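PDB 6HC6: aminopeptidase YwaD from Bacillus subtilis, which removes N-terminal amino acids from peptides as a secreted, monomeric zinc aminopeptidase of the M28 family that binds two zinc ions per subunit. Local coordinates for residues P128-G133 and K138-D143; I148-R153 and E207-Q212; S282-R287 and R315-F320. All blocks are in the same frame, centred on the assembly; numbering follows the deposited sequence.

Interaction 1 (P128-G133 and K138-D143); sequences PLYNAG and KDFTAD
In the PA domain, the loop that follows strand 125-131 folds back over the last part of that strand, and Tyr130 meets it with its hydroxyl. Tyr130 OH donates to Asp139 O at 2.6 Å, somewhat tilted from the carbonyl plane. Tyr130 OH also accepts from Thr141 N at 2.9 Å, and this bond is nearly straight, with an N-H...O angle of 171°. One hydroxyl therefore uses the carbonyl of the residue before Phe140 and the amide of the residue after it, and this fixes the direction of the phenol. Thr141 OG1 adds only a weak bond to it. Tyr130 reaches the loop because CG stands anti to the backbone N (chi1 173°), with the ring extending from the strand. Asp139 O lies at the ring edge, near CE2. Asp143 OD2 also lies at the edge, 3.5 Å from Tyr130 CD1, with the carboxylate plane turned 48° from the ring.

Apolar packing sits beside these bonds. Phe140 CE1 comes to 3.5 Å from Ala132 CB, and Phe140 CD1 is 3.9 Å from Tyr130 CE2. Nearby, Ala132 O lies 3.1 Å from Asp139 CB, a close packing contact. A water donates to both Asn131 O and Asp139 O. Lys138 NZ forms a salt bridge with Asp139 OD1, on the syn side of the carboxylate.

Phe140 also touches Ala149 and Ile151 of strand 148-152 and Ala165 of helix 158-167. Within the loop, Thr141 OG1 accepts from Asp143 N, which closes an ST turn. The loop thus combines an ST turn with a tyrosine hydroxyl bonded to its backbone, within the connection between two neighbouring parallel strands of the PA domain.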
ATOM      1  N   PRO A 128     -19.662  15.165 -24.982  1.00 32.31           N
ATOM      2  CA  PRO A 128     -18.835  16.372 -25.025  1.00 30.31           C
ATOM      3  C   PRO A 128     -18.006  16.498 -23.757  1.00 28.94           C
ATOM      4  O   PRO A 128     -18.349  15.957 -22.706  1.00 30.46           O
ATOM      5  CB  PRO A 128     -19.859  17.509 -25.134  1.00 33.48           C
ATOM      6  CG  PRO A 128     -21.119  16.858 -25.639  1.00 36.12           C
ATOM      7  CD  PRO A 128     -21.103  15.480 -25.044  1.00 41.03           C
ATOM      8  N   LEU A 129     -16.895  17.221 -23.869  1.00 29.06           N
ATOM      9  CA  LEU A 129     -16.055  17.520 -22.715  1.00 29.19           C
ATOM     10  C   LEU A 129     -16.471  18.843 -22.079  1.00 32.21           C
ATOM     11  O   LEU A 129     -16.807  19.805 -22.778  1.00 32.95           O
ATOM     12  CB  LEU A 129     -14.589  17.585 -23.140  1.00 27.70           C
ATOM     13  CG  LEU A 129     -13.946  16.247 -23.503  1.00 25.61           C
ATOM     14  CD1 LEU A 129     -12.740  16.477 -24.391  1.00 27.52           C
ATOM     15  CD2 LEU A 129     -13.550  15.493 -22.242  1.00 22.91           C
ATOM     16  N   TYR A 130     -16.450  18.891 -20.749  1.00 27.33           N
ATOM     17  CA  TYR A 130     -16.744  20.114 -20.009  1.00 29.68           C
ATOM     18  C   TYR A 130     -15.550  20.442 -19.124  1.00 32.63           C
ATOM     19  O   TYR A 130     -15.197  19.650 -18.250  1.00 30.09           O
ATOM     20  CB  TYR A 130     -18.017  19.967 -19.167  1.00 31.86           C
ATOM     21  CG  TYR A 130     -18.274  21.159 -18.259  1.00 31.16           C
ATOM     22  CD1 TYR A 130     -18.975  22.270 -18.717  1.00 34.92           C
ATOM     23  CD2 TYR A 130     -17.799  21.178 -16.950  1.00 34.66           C
ATOM     24  CE1 TYR A 130     -19.198  23.360 -17.895  1.00 40.09           C
ATOM     25  CE2 TYR A 130     -18.016  22.269 -16.126  1.00 32.40           C
ATOM     26  CZ  TYR A 130     -18.717  23.353 -16.606  1.00 35.79           C
ATOM     27  OH  TYR A 130     -18.936  24.435 -15.789  1.00 43.61           O
ATOM     28  N   ASN A 131     -14.943  21.610 -19.332  1.00 28.89           N
ATOM     29  CA  ASN A 131     -13.776  21.993 -18.542  1.00 31.41           C
ATOM     30  C   ASN A 131     -14.214  22.557 -17.196  1.00 30.52           C
ATOM     31  O   ASN A 131     -14.817  23.638 -17.132  1.00 31.81           O
ATOM     32  CB  ASN A 131     -12.930  23.012 -19.298  1.00 32.84           C
ATOM     33  CG  ASN A 131     -12.242  22.405 -20.496  1.00 35.40           C
ATOM     34  OD1 ASN A 131     -11.931  21.222 -20.502  1.00 35.46           O
ATOM     35  ND2 ASN A 131     -12.007  23.212 -21.524  1.00 38.05           N
ATOM     36  N   ALA A 132     -13.874  21.846 -16.122  1.00 29.82           N
ATOM     37  CA  ALA A 132     -14.346  22.182 -14.786  1.00 34.87           C
ATOM     38  C   ALA A 132     -13.246  22.700 -13.874  1.00 32.00           C
ATOM     39  O   ALA A 132     -13.463  22.795 -12.662  1.00 33.63           O
ATOM     40  CB  ALA A 132     -15.020  20.969 -14.153  1.00 32.01           C
ATOM     41  N   GLY A 133     -12.080  23.043 -14.416  1.00 31.02           N
ATOM     42  CA  GLY A 133     -11.029  23.595 -13.576  1.00 32.14           C
ATOM     43  C   GLY A 133     -10.639  22.591 -12.512  1.00 27.92           C
ATOM     44  O   GLY A 133     -10.364  21.426 -12.805  1.00 31.09           O
ATOM     45  N   LYS A 138     -18.680  25.530  -7.591  1.00 42.55           N
ATOM     46  CA  LYS A 138     -18.855  26.717  -8.426  1.00 46.91           C
ATOM     47  C   LYS A 138     -18.380  26.497  -9.856  1.00 42.18           C
ATOM     48  O   LYS A 138     -18.793  27.239 -10.754  1.00 43.14           O
ATOM     49  CB  LYS A 138     -18.103  27.908  -7.819  1.00 61.58           C
ATOM     50  CG  LYS A 138     -16.591  27.813  -8.016  1.00 69.54           C
ATOM     51  CD  LYS A 138     -15.793  28.700  -7.067  1.00 73.74           C
ATOM     52  CE  LYS A 138     -14.300  28.409  -7.207  1.00 71.41           C
ATOM     53  NZ  LYS A 138     -13.872  28.350  -8.648  1.00 65.91           N
ATOM     54  N   ASP A 139     -17.530  25.498 -10.094  1.00 43.45           N
ATOM     55  CA  ASP A 139     -16.963  25.264 -11.419  1.00 42.21           C
ATOM     56  C   ASP A 139     -17.901  24.515 -12.356  1.00 44.37           C
ATOM     57  O   ASP A 139     -17.562  24.333 -13.534  1.00 40.67           O
ATOM     58  CB  ASP A 139     -15.656  24.481 -11.292  1.00 38.42           C
ATOM     59  CG  ASP A 139     -14.575  25.266 -10.571  1.00 40.15           C
ATOM     60  OD1 ASP A 139     -14.562  26.509 -10.669  1.00 44.45           O
ATOM     61  OD2 ASP A 139     -13.727  24.639  -9.918  1.00 39.25           O
ATOM     62  N   PHE A 140     -19.059  24.075 -11.875  1.00 37.08           N
ATOM     63  CA  PHE A 140     -19.991  23.289 -12.677  1.00 33.70           C
ATOM     64  C   PHE A 140     -21.221  24.139 -12.960  1.00 40.22           C
ATOM     65  O   PHE A 140     -22.059  24.335 -12.077  1.00 43.10           O
ATOM     66  CB  PHE A 140     -20.363  21.994 -11.969  1.00 33.63           C
ATOM     67  CG  PHE A 140     -19.222  21.031 -11.840  1.00 34.34           C
ATOM     68  CD1 PHE A 140     -18.858  20.223 -12.901  1.00 34.40           C
ATOM     69  CD2 PHE A 140     -18.496  20.949 -10.666  1.00 34.01           C
ATOM     70  CE1 PHE A 140     -17.801  19.341 -12.790  1.00 34.84           C
ATOM     71  CE2 PHE A 140     -17.434  20.070 -10.553  1.00 32.69           C
ATOM     72  CZ  PHE A 140     -17.089  19.265 -11.618  1.00 32.10           C
ATOM     73  N   THR A 141     -21.316  24.654 -14.187  1.00 41.67           N
ATOM     74  CA  THR A 141     -22.504  25.368 -14.633  1.00 49.79           C
ATOM     75  C   THR A 141     -23.553  24.377 -15.131  1.00 48.94           C
ATOM     76  O   THR A 141     -23.327  23.164 -15.188  1.00 47.48           O
ATOM     77  CB  THR A 141     -22.157  26.361 -15.743  1.00 50.24           C
ATOM     78  OG1 THR A 141     -21.969  25.642 -16.965  1.00 41.96           O
ATOM     79  CG2 THR A 141     -20.884  27.130 -15.411  1.00 55.33           C
ATOM     80  N   ALA A 142     -24.717  24.905 -15.525  1.00 46.30           N
ATOM     81  CA  ALA A 142     -25.741  24.061 -16.134  1.00 44.94           C
ATOM     82  C   ALA A 142     -25.203  23.326 -17.355  1.00 42.24           C
ATOM     83  O   ALA A 142     -25.688  22.243 -17.695  1.00 44.67           O
ATOM     84  CB  ALA A 142     -26.962  24.904 -16.512  1.00 54.89           C
ATOM     85  N   ASP A 143     -24.187  23.889 -18.012  1.00 41.25           N
ATOM     86  CA  ASP A 143     -23.581  23.274 -19.189  1.00 44.49           C
ATOM     87  C   ASP A 143     -22.882  21.953 -18.883  1.00 39.49           C
ATOM     88  O   ASP A 143     -22.507  21.235 -19.822  1.00 37.91           O
ATOM     89  CB  ASP A 143     -22.593  24.259 -19.821  1.00 51.20           C
ATOM     90  CG  ASP A 143     -22.114  23.812 -21.186  1.00 67.30           C
ATOM     91  OD1 ASP A 143     -22.928  23.814 -22.134  1.00 73.46           O
ATOM     92  OD2 ASP A 143     -20.919  23.465 -21.311  1.00 70.06           O
TER
HETATM   93  O   HOH W   1     -15.246  26.094 -15.057  1.00 46.62           O

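Interaction 2 (I148-R153 and E207-Q212); sequences IALISR and EALTQQ
Leu150 meets the C-terminal part of helix 203-209 and the turn 209-212 mainly with one methyl, CD2. It has the largest share of the buried surface, followed by Leu209 and Thr210. Its CG lies anti to the backbone N (chi1 179°), and the forked end is carried from the strand to Leu209 and Thr210. Leu150 CD2 sits 3.4 Å from Thr210 N and 3.6 Å from Leu209 C, so it rests on the peptide link between these two residues. Leu150 CD2 is also 3.6 Å from Leu209 CB. Thr210 CG2 lies 3.6 Å from Leu150 CD2. The other branch is looser: Leu150 CD1 is 3.9 Å from Leu209 CD1.

Thr210 turns its methyl to Leu150 and its hydroxyl to the carbonyl of Glu207. Thr210 OG1 donates to Glu207 O at 2.7 Å and accepts from Gln211 NE2, whose amide plane contains Thr210 OG1. Residues Leu209 to Gln212 form a type I turn. Ala208 O takes two donors, Gln211 N and Gln212 NE2, from opposite faces of its plane. Several polar groups of this part are thus bonded within it, and the contact with the strand is van der Waals packing, partly on the peptide link.

Leu150 also touches Tyr176 of strand 172-176 and Asn131 of strand 125-131, and Asn131 ND2 bonds to Thr210 O. Leu209 packs on Ser104 of strand 97-104. This part of the chain thus packs against strands 97-104, 125-131 and 148-152.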
ATOM      1  N   ILE A 148     -18.687  14.918 -20.160  1.00 27.28           N
ATOM      2  CA  ILE A 148     -17.585  14.357 -19.382  1.00 25.03           C
ATOM      3  C   ILE A 148     -16.818  15.511 -18.759  1.00 29.85           C
ATOM      4  O   ILE A 148     -16.278  16.362 -19.473  1.00 29.81           O
ATOM      5  CB  ILE A 148     -16.667  13.480 -20.240  1.00 24.55           C
ATOM      6  CG1 ILE A 148     -17.459  12.351 -20.891  1.00 24.15           C
ATOM      7  CG2 ILE A 148     -15.538  12.903 -19.382  1.00 27.23           C
ATOM      8  CD1 ILE A 148     -16.735  11.685 -22.063  1.00 23.35           C
ATOM      9  N   ALA A 149     -16.777  15.541 -17.428  1.00 27.42           N
ATOM     10  CA  ALA A 149     -16.097  16.605 -16.702  1.00 28.10           C
ATOM     11  C   ALA A 149     -14.596  16.374 -16.746  1.00 27.98           C
ATOM     12  O   ALA A 149     -14.112  15.315 -16.335  1.00 30.76           O
ATOM     13  CB  ALA A 149     -16.586  16.667 -15.257  1.00 27.31           C
ATOM     14  N   LEU A 150     -13.863  17.361 -17.240  1.00 28.23           N
ATOM     15  CA  LEU A 150     -12.405  17.324 -17.267  1.00 24.29           C
ATOM     16  C   LEU A 150     -11.900  18.235 -16.154  1.00 27.43           C
ATOM     17  O   LEU A 150     -12.125  19.449 -16.188  1.00 28.53           O
ATOM     18  CB  LEU A 150     -11.885  17.762 -18.638  1.00 25.47           C
ATOM     19  CG  LEU A 150     -10.373  17.797 -18.841  1.00 27.23           C
ATOM     20  CD1 LEU A 150      -9.749  16.404 -18.743  1.00 28.21           C
ATOM     21  CD2 LEU A 150     -10.075  18.420 -20.198  1.00 26.26           C
ATOM     22  N   ILE A 151     -11.226  17.648 -15.170  1.00 25.20           N
ATOM     23  CA  ILE A 151     -10.869  18.317 -13.928  1.00 25.49           C
ATOM     24  C   ILE A 151      -9.367  18.205 -13.741  1.00 27.97           C
ATOM     25  O   ILE A 151      -8.803  17.111 -13.840  1.00 25.91           O
ATOM     26  CB  ILE A 151     -11.601  17.691 -12.725  1.00 26.75           C
ATOM     27  CG1 ILE A 151     -13.100  17.558 -13.019  1.00 30.63           C
ATOM     28  CG2 ILE A 151     -11.364  18.514 -11.462  1.00 26.87           C
ATOM     29  CD1 ILE A 151     -13.892  16.926 -11.887  1.00 29.90           C
ATOM     30  N   SER A 152      -8.723  19.325 -13.463  1.00 25.55           N
ATOM     31  CA  SER A 152      -7.320  19.265 -13.092  1.00 27.13           C
ATOM     32  C   SER A 152      -7.195  18.769 -11.663  1.00 31.58           C
ATOM     33  O   SER A 152      -8.024  19.076 -10.805  1.00 32.98           O
ATOM     34  CB  SER A 152      -6.662  20.635 -13.217  1.00 34.17           C
ATOM     35  OG  SER A 152      -5.364  20.616 -12.650  1.00 34.57           O
ATOM     36  N   ARG A 153      -6.150  17.997 -11.412  1.00 27.09           N
ATOM     37  CA  ARG A 153      -5.804  17.667 -10.040  1.00 26.32           C
ATOM     38  C   ARG A 153      -5.438  18.942  -9.285  1.00 28.57           C
ATOM     39  O   ARG A 153      -4.970  19.924  -9.872  1.00 30.22           O
ATOM     40  CB  ARG A 153      -4.652  16.661 -10.037  1.00 30.34           C
ATOM     41  CG  ARG A 153      -3.986  16.428  -8.697  1.00 32.48           C
ATOM     42  CD  ARG A 153      -2.781  15.508  -8.830  1.00 29.53           C
ATOM     43  NE  ARG A 153      -2.349  15.046  -7.505  1.00 29.27           N
ATOM     44  CZ  ARG A 153      -1.154  14.526  -7.252  1.00 38.52           C
ATOM     45  NH1 ARG A 153      -0.271  14.410  -8.234  1.00 34.93           N
ATOM     46  NH2 ARG A 153      -0.833  14.137  -6.017  1.00 31.79           N
ATOM     47  N   GLU A 207      -4.082  18.462 -20.601  1.00 30.42           N
ATOM     48  CA  GLU A 207      -3.916  19.800 -21.166  1.00 35.24           C
ATOM     49  C   GLU A 207      -4.347  19.838 -22.625  1.00 38.75           C
ATOM     50  O   GLU A 207      -4.997  20.797 -23.064  1.00 37.09           O
ATOM     51  CB  GLU A 207      -2.467  20.258 -21.017  1.00 40.81           C
ATOM     52  CG  GLU A 207      -2.115  20.630 -19.587  1.00 42.57           C
ATOM     53  CD  GLU A 207      -0.625  20.741 -19.352  1.00 52.94           C
ATOM     54  OE1 GLU A 207       0.154  20.287 -20.218  1.00 50.90           O
ATOM     55  OE2 GLU A 207      -0.237  21.280 -18.292  1.00 57.29           O
ATOM     56  N   ALA A 208      -4.010  18.794 -23.388  1.00 34.55           N
ATOM     57  CA  ALA A 208      -4.523  18.678 -24.745  1.00 38.83           C
ATOM     58  C   ALA A 208      -6.040  18.563 -24.743  1.00 40.17           C
ATOM     59  O   ALA A 208      -6.718  19.229 -25.533  1.00 37.23           O
ATOM     60  CB  ALA A 208      -3.897  17.475 -25.444  1.00 40.69           C
ATOM     61  N   LEU A 209      -6.585  17.730 -23.850  1.00 29.65           N
ATOM     62  CA  LEU A 209      -8.027  17.499 -23.805  1.00 27.11           C
ATOM     63  C   LEU A 209      -8.815  18.769 -23.532  1.00 28.42           C
ATOM     64  O   LEU A 209      -9.979  18.858 -23.932  1.00 32.30           O
ATOM     65  CB  LEU A 209      -8.373  16.478 -22.726  1.00 24.51           C
ATOM     66  CG  LEU A 209      -8.340  15.008 -23.069  1.00 28.19           C
ATOM     67  CD1 LEU A 209      -9.119  14.260 -21.989  1.00 23.08           C
ATOM     68  CD2 LEU A 209      -8.900  14.787 -24.477  1.00 31.76           C
ATOM     69  N   THR A 210      -8.238  19.735 -22.804  1.00 30.74           N
ATOM     70  CA  THR A 210      -8.971  20.974 -22.556  1.00 29.70           C
ATOM     71  C   THR A 210      -9.306  21.711 -23.841  1.00 28.88           C
ATOM     72  O   THR A 210     -10.129  22.630 -23.811  1.00 29.01           O
ATOM     73  CB  THR A 210      -8.201  21.939 -21.645  1.00 35.13           C
ATOM     74  OG1 THR A 210      -7.026  22.414 -22.317  1.00 41.24           O
ATOM     75  CG2 THR A 210      -7.827  21.282 -20.326  1.00 33.83           C
ATOM     76  N   GLN A 211      -8.697  21.337 -24.962  1.00 27.93           N
ATOM     77  CA  GLN A 211      -8.956  22.000 -26.230  1.00 31.17           C
ATOM     78  C   GLN A 211      -9.860  21.199 -27.158  1.00 34.89           C
ATOM     79  O   GLN A 211     -10.158  21.675 -28.259  1.00 33.87           O
ATOM     80  CB  GLN A 211      -7.635  22.308 -26.948  1.00 40.28           C
ATOM     81  CG  GLN A 211      -6.571  22.932 -26.067  1.00 48.13           C
ATOM     82  CD  GLN A 211      -7.003  24.267 -25.496  1.00 57.01           C
ATOM     83  OE1 GLN A 211      -7.157  25.244 -26.229  1.00 67.85           O
ATOM     84  NE2 GLN A 211      -7.202  24.316 -24.181  1.00 57.90           N
ATOM     85  N   GLN A 212     -10.300  20.005 -26.756  1.00 33.31           N
ATOM     86  CA  GLN A 212     -11.073  19.127 -27.626  1.00 29.27           C
ATOM     87  C   GLN A 212     -12.562  19.202 -27.314  1.00 30.12           C
ATOM     88  O   GLN A 212     -12.975  19.574 -26.216  1.00 30.93           O
ATOM     89  CB  GLN A 212     -10.611  17.672 -27.507  1.00 26.43           C
ATOM     90  CG  GLN A 212      -9.103  17.468 -27.574  1.00 31.24           C
ATOM     91  CD  GLN A 212      -8.475  18.060 -28.805  1.00 43.26           C
ATOM     92  OE1 GLN A 212      -9.093  18.111 -29.872  1.00 43.85           O
ATOM     93  NE2 GLN A 212      -7.235  18.518 -28.671  1.00 47.31           N
TER

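Interaction 3 (S282-R287 and R315-F320)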
ATOM      1  N   SER A 282      10.801 -18.480  22.427  1.00 41.37           N
ATOM      2  CA  SER A 282       9.927 -17.398  22.857  1.00 36.45           C
ATOM      3  C   SER A 282       8.624 -17.971  23.395  1.00 36.18           C
ATOM      4  O   SER A 282       8.138 -18.998  22.914  1.00 39.88           O
ATOM      5  CB  SER A 282       9.628 -16.432  21.713  1.00 37.08           C
ATOM      6  OG  SER A 282       8.623 -15.501  22.087  1.00 32.53           O
ATOM      7  N   ASP A 283       8.063 -17.279  24.387  1.00 33.50           N
ATOM      8  CA  ASP A 283       6.741 -17.588  24.916  1.00 33.97           C
ATOM      9  C   ASP A 283       5.639 -16.795  24.227  1.00 37.38           C
ATOM     10  O   ASP A 283       4.457 -16.996  24.538  1.00 33.49           O
ATOM     11  CB  ASP A 283       6.696 -17.333  26.425  1.00 39.04           C
ATOM     12  CG  ASP A 283       7.568 -18.313  27.211  1.00 48.30           C
ATOM     13  OD1 ASP A 283       7.768 -19.457  26.746  1.00 50.09           O
ATOM     14  OD2 ASP A 283       8.040 -17.940  28.302  1.00 48.97           O
ATOM     15  N   LYS A 284       5.994 -15.900  23.314  1.00 31.78           N
ATOM     16  CA  LYS A 284       5.008 -15.216  22.496  1.00 28.61           C
ATOM     17  C   LYS A 284       4.622 -16.069  21.296  1.00 32.09           C
ATOM     18  O   LYS A 284       5.411 -16.877  20.795  1.00 37.44           O
ATOM     19  CB  LYS A 284       5.540 -13.870  21.999  1.00 28.67           C
ATOM     20  CG  LYS A 284       6.269 -13.066  23.045  1.00 37.56           C
ATOM     21  CD  LYS A 284       5.301 -12.425  24.028  1.00 37.92           C
ATOM     22  CE  LYS A 284       6.034 -11.469  24.962  1.00 41.20           C
ATOM     23  NZ  LYS A 284       5.134 -10.886  25.986  1.00 36.05           N
ATOM     24  N   GLU A 285       3.397 -15.872  20.827  1.00 26.50           N
ATOM     25  CA  GLU A 285       2.977 -16.375  19.528  1.00 27.86           C
ATOM     26  C   GLU A 285       3.301 -15.311  18.489  1.00 28.12           C
ATOM     27  O   GLU A 285       2.795 -14.188  18.572  1.00 26.90           O
ATOM     28  CB  GLU A 285       1.484 -16.700  19.519  1.00 26.73           C
ATOM     29  CG  GLU A 285       0.990 -17.183  18.159  1.00 30.65           C
ATOM     30  CD  GLU A 285      -0.480 -17.556  18.157  1.00 32.95           C
ATOM     31  OE1 GLU A 285      -1.112 -17.522  17.075  1.00 30.27           O
ATOM     32  OE2 GLU A 285      -1.003 -17.882  19.238  1.00 36.24           O
ATOM     33  N   ILE A 286       4.164 -15.636  17.534  1.00 23.02           N
ATOM     34  CA  ILE A 286       4.592 -14.658  16.541  1.00 23.43           C
ATOM     35  C   ILE A 286       3.925 -14.990  15.215  1.00 24.73           C
ATOM     36  O   ILE A 286       4.084 -16.094  14.681  1.00 25.94           O
ATOM     37  CB  ILE A 286       6.117 -14.615  16.396  1.00 20.45           C
ATOM     38  CG1 ILE A 286       6.766 -14.470  17.770  1.00 28.63           C
ATOM     39  CG2 ILE A 286       6.498 -13.447  15.508  1.00 21.23           C
ATOM     40  CD1 ILE A 286       8.278 -14.604  17.738  1.00 36.87           C
ATOM     41  N   ARG A 287       3.171 -14.037  14.687  1.00 20.89           N
ATOM     42  CA  ARG A 287       2.481 -14.203  13.417  1.00 25.21           C
ATOM     43  C   ARG A 287       3.166 -13.318  12.387  1.00 25.73           C
ATOM     44  O   ARG A 287       3.155 -12.086  12.506  1.00 21.85           O
ATOM     45  CB  ARG A 287       1.004 -13.853  13.560  1.00 22.07           C
ATOM     46  CG  ARG A 287       0.333 -14.657  14.652  1.00 20.93           C
ATOM     47  CD  ARG A 287      -1.164 -14.477  14.625  1.00 19.75           C
ATOM     48  NE  ARG A 287      -1.800 -15.280  15.668  1.00 24.15           N
ATOM     49  CZ  ARG A 287      -3.088 -15.214  15.984  1.00 27.10           C
ATOM     50  NH1 ARG A 287      -3.890 -14.376  15.338  1.00 25.12           N
ATOM     51  NH2 ARG A 287      -3.576 -15.984  16.946  1.00 28.65           N
ATOM     52  N   ARG A 315      -5.300 -10.923  23.667  1.00 35.87           N
ATOM     53  CA  ARG A 315      -3.926 -11.415  23.718  1.00 33.84           C
ATOM     54  C   ARG A 315      -2.978 -10.621  22.832  1.00 28.58           C
ATOM     55  O   ARG A 315      -1.765 -10.826  22.923  1.00 31.15           O
ATOM     56  CB  ARG A 315      -3.827 -12.889  23.285  1.00 32.75           C
ATOM     57  CG  ARG A 315      -4.726 -13.873  23.961  1.00 43.77           C
ATOM     58  CD  ARG A 315      -4.214 -15.289  23.690  1.00 44.68           C
ATOM     59  NE  ARG A 315      -4.672 -15.888  22.433  1.00 36.10           N
ATOM     60  CZ  ARG A 315      -3.871 -16.431  21.514  1.00 37.99           C
ATOM     61  NH1 ARG A 315      -2.560 -16.429  21.678  1.00 36.26           N
ATOM     62  NH2 ARG A 315      -4.383 -16.972  20.414  1.00 43.19           N
ATOM     63  N   SER A 316      -3.493  -9.745  21.968  1.00 25.75           N
ATOM     64  CA  SER A 316      -2.656  -9.098  20.965  1.00 23.06           C
ATOM     65  C   SER A 316      -1.804  -8.014  21.603  1.00 35.42           C
ATOM     66  O   SER A 316      -2.327  -7.103  22.250  1.00 34.09           O
ATOM     67  CB  SER A 316      -3.520  -8.497  19.866  1.00 24.64           C
ATOM     68  OG  SER A 316      -4.160  -9.509  19.112  1.00 28.34           O
ATOM     69  N   GLU A 317      -0.489  -8.099  21.402  1.00 23.16           N
ATOM     70  CA  GLU A 317       0.438  -7.226  22.104  1.00 27.35           C
ATOM     71  C   GLU A 317       0.982  -6.109  21.230  1.00 29.30           C
ATOM     72  O   GLU A 317       0.902  -4.935  21.606  1.00 27.01           O
ATOM     73  CB  GLU A 317       1.603  -8.043  22.673  1.00 30.83           C
ATOM     74  CG  GLU A 317       2.612  -7.216  23.449  1.00 34.49           C
ATOM     75  CD  GLU A 317       3.711  -8.074  24.030  1.00 39.86           C
ATOM     76  OE1 GLU A 317       3.383  -9.057  24.713  1.00 43.40           O
ATOM     77  OE2 GLU A 317       4.899  -7.782  23.777  1.00 44.51           O
ATOM     78  N   VAL A 318       1.534  -6.443  20.069  1.00 22.75           N
ATOM     79  CA  VAL A 318       2.277  -5.458  19.298  1.00 22.11           C
ATOM     80  C   VAL A 318       2.297  -5.909  17.841  1.00 22.85           C
ATOM     81  O   VAL A 318       2.317  -7.109  17.551  1.00 22.67           O
ATOM     82  CB  VAL A 318       3.696  -5.285  19.900  1.00 31.02           C
ATOM     83  CG1 VAL A 318       4.430  -6.616  19.960  1.00 27.20           C
ATOM     84  CG2 VAL A 318       4.488  -4.347  19.118  1.00 40.68           C
ATOM     85  N   ASN A 319       2.247  -4.931  16.926  1.00 19.85           N
ATOM     86  CA  ASN A 319       2.374  -5.138  15.485  1.00 17.08           C
ATOM     87  C   ASN A 319       3.545  -4.304  14.977  1.00 21.38           C
ATOM     88  O   ASN A 319       3.534  -3.077  15.107  1.00 20.17           O
ATOM     89  CB  ASN A 319       1.083  -4.736  14.750  1.00 16.57           C
ATOM     90  CG  ASN A 319       1.298  -4.529  13.261  1.00 19.82           C
ATOM     91  OD1 ASN A 319       0.944  -3.487  12.708  1.00 21.62           O
ATOM     92  ND2 ASN A 319       1.893  -5.521  12.606  1.00 19.31           N
ATOM     93  N   PHE A 320       4.554  -4.967  14.408  1.00 19.66           N
ATOM     94  CA  PHE A 320       5.645  -4.301  13.693  1.00 18.57           C
ATOM     95  C   PHE A 320       5.348  -4.416  12.204  1.00 18.99           C
ATOM     96  O   PHE A 320       5.445  -5.511  11.641  1.00 20.47           O
ATOM     97  CB  PHE A 320       6.993  -4.967  13.980  1.00 18.24           C
ATOM     98  CG  PHE A 320       7.426  -4.910  15.400  1.00 18.08           C
ATOM     99  CD1 PHE A 320       6.898  -5.787  16.334  1.00 19.57           C
ATOM    100  CD2 PHE A 320       8.399  -3.993  15.802  1.00 23.68           C
ATOM    101  CE1 PHE A 320       7.313  -5.750  17.662  1.00 25.81           C
ATOM    102  CE2 PHE A 320       8.821  -3.958  17.127  1.00 25.84           C
ATOM    103  CZ  PHE A 320       8.275  -4.825  18.049  1.00 27.78           C
TER
HETATM  104  O   HOH W   2       6.828  -8.175  25.343  1.00 52.18           O
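Two salt bridges carry this contact. Lys284 NZ donates to Glu317 OE1 at 2.8 Å, on its syn lone pair, and the two side chains cross at about a right angle. A water donates to Glu317 OE2 and accepts a weak bond from Lys284 NZ. In the second bridge, Arg315 NH1 donates to Glu285 OE2 at 3.2 Å. The oxygen lies in the guanidinium plane, but the donor comes from above the carboxylate plane. Arg315 NH1 bonds more strongly to Pro242 O, and Lys235 NZ is a second cation for Glu285 OE2.

The other oxygen of Glu285 is gripped within its own strand. Arg287 NE and NH2 both reach Glu285 OE1 side-on, from one face. Arg287 NH1 pairs with Glu312.

Like charges also meet. Arg287 NH2 and Arg315 NH2 are 3.7 Å apart, with planes 71° apart and the Glu285 carboxylate bonded to both arginines. Replacing Glu285 by a glutamine would probably leave the Arg287 and Arg315 guanidinium groups, and Lys235, without the negative charge they share.

In the M28 domain sheet, strand 244-250 lies between strands 285-291 and 316-322. The salt bridges reach across its beginning, where Arg287 and Arg315 both touch Ile244.

Overall arrangement
Interactions 1 and 2 lie in the PA domain. Interaction 1 uses strand 125-131 and interaction 2 its parallel neighbour, strand 148-152. Their centres are 10 Å apart, and backbone bonds join them, including a probable one from Ser152 N to Gly133 O. Interaction 3 belongs to the M28 peptidase domain, on the other side of the chain's centre, about 54 Å from interaction 1 and 51 Å from interaction 2, centre to centre. The chemistry differs with place. Interaction 2 is buried and made by packing alone. Interaction 1 is partly buried and mixes a hydroxyl-backbone grip with aromatic packing. Interaction 3, also partly buried, depends on charge pairs. All three lie away from the zinc sites.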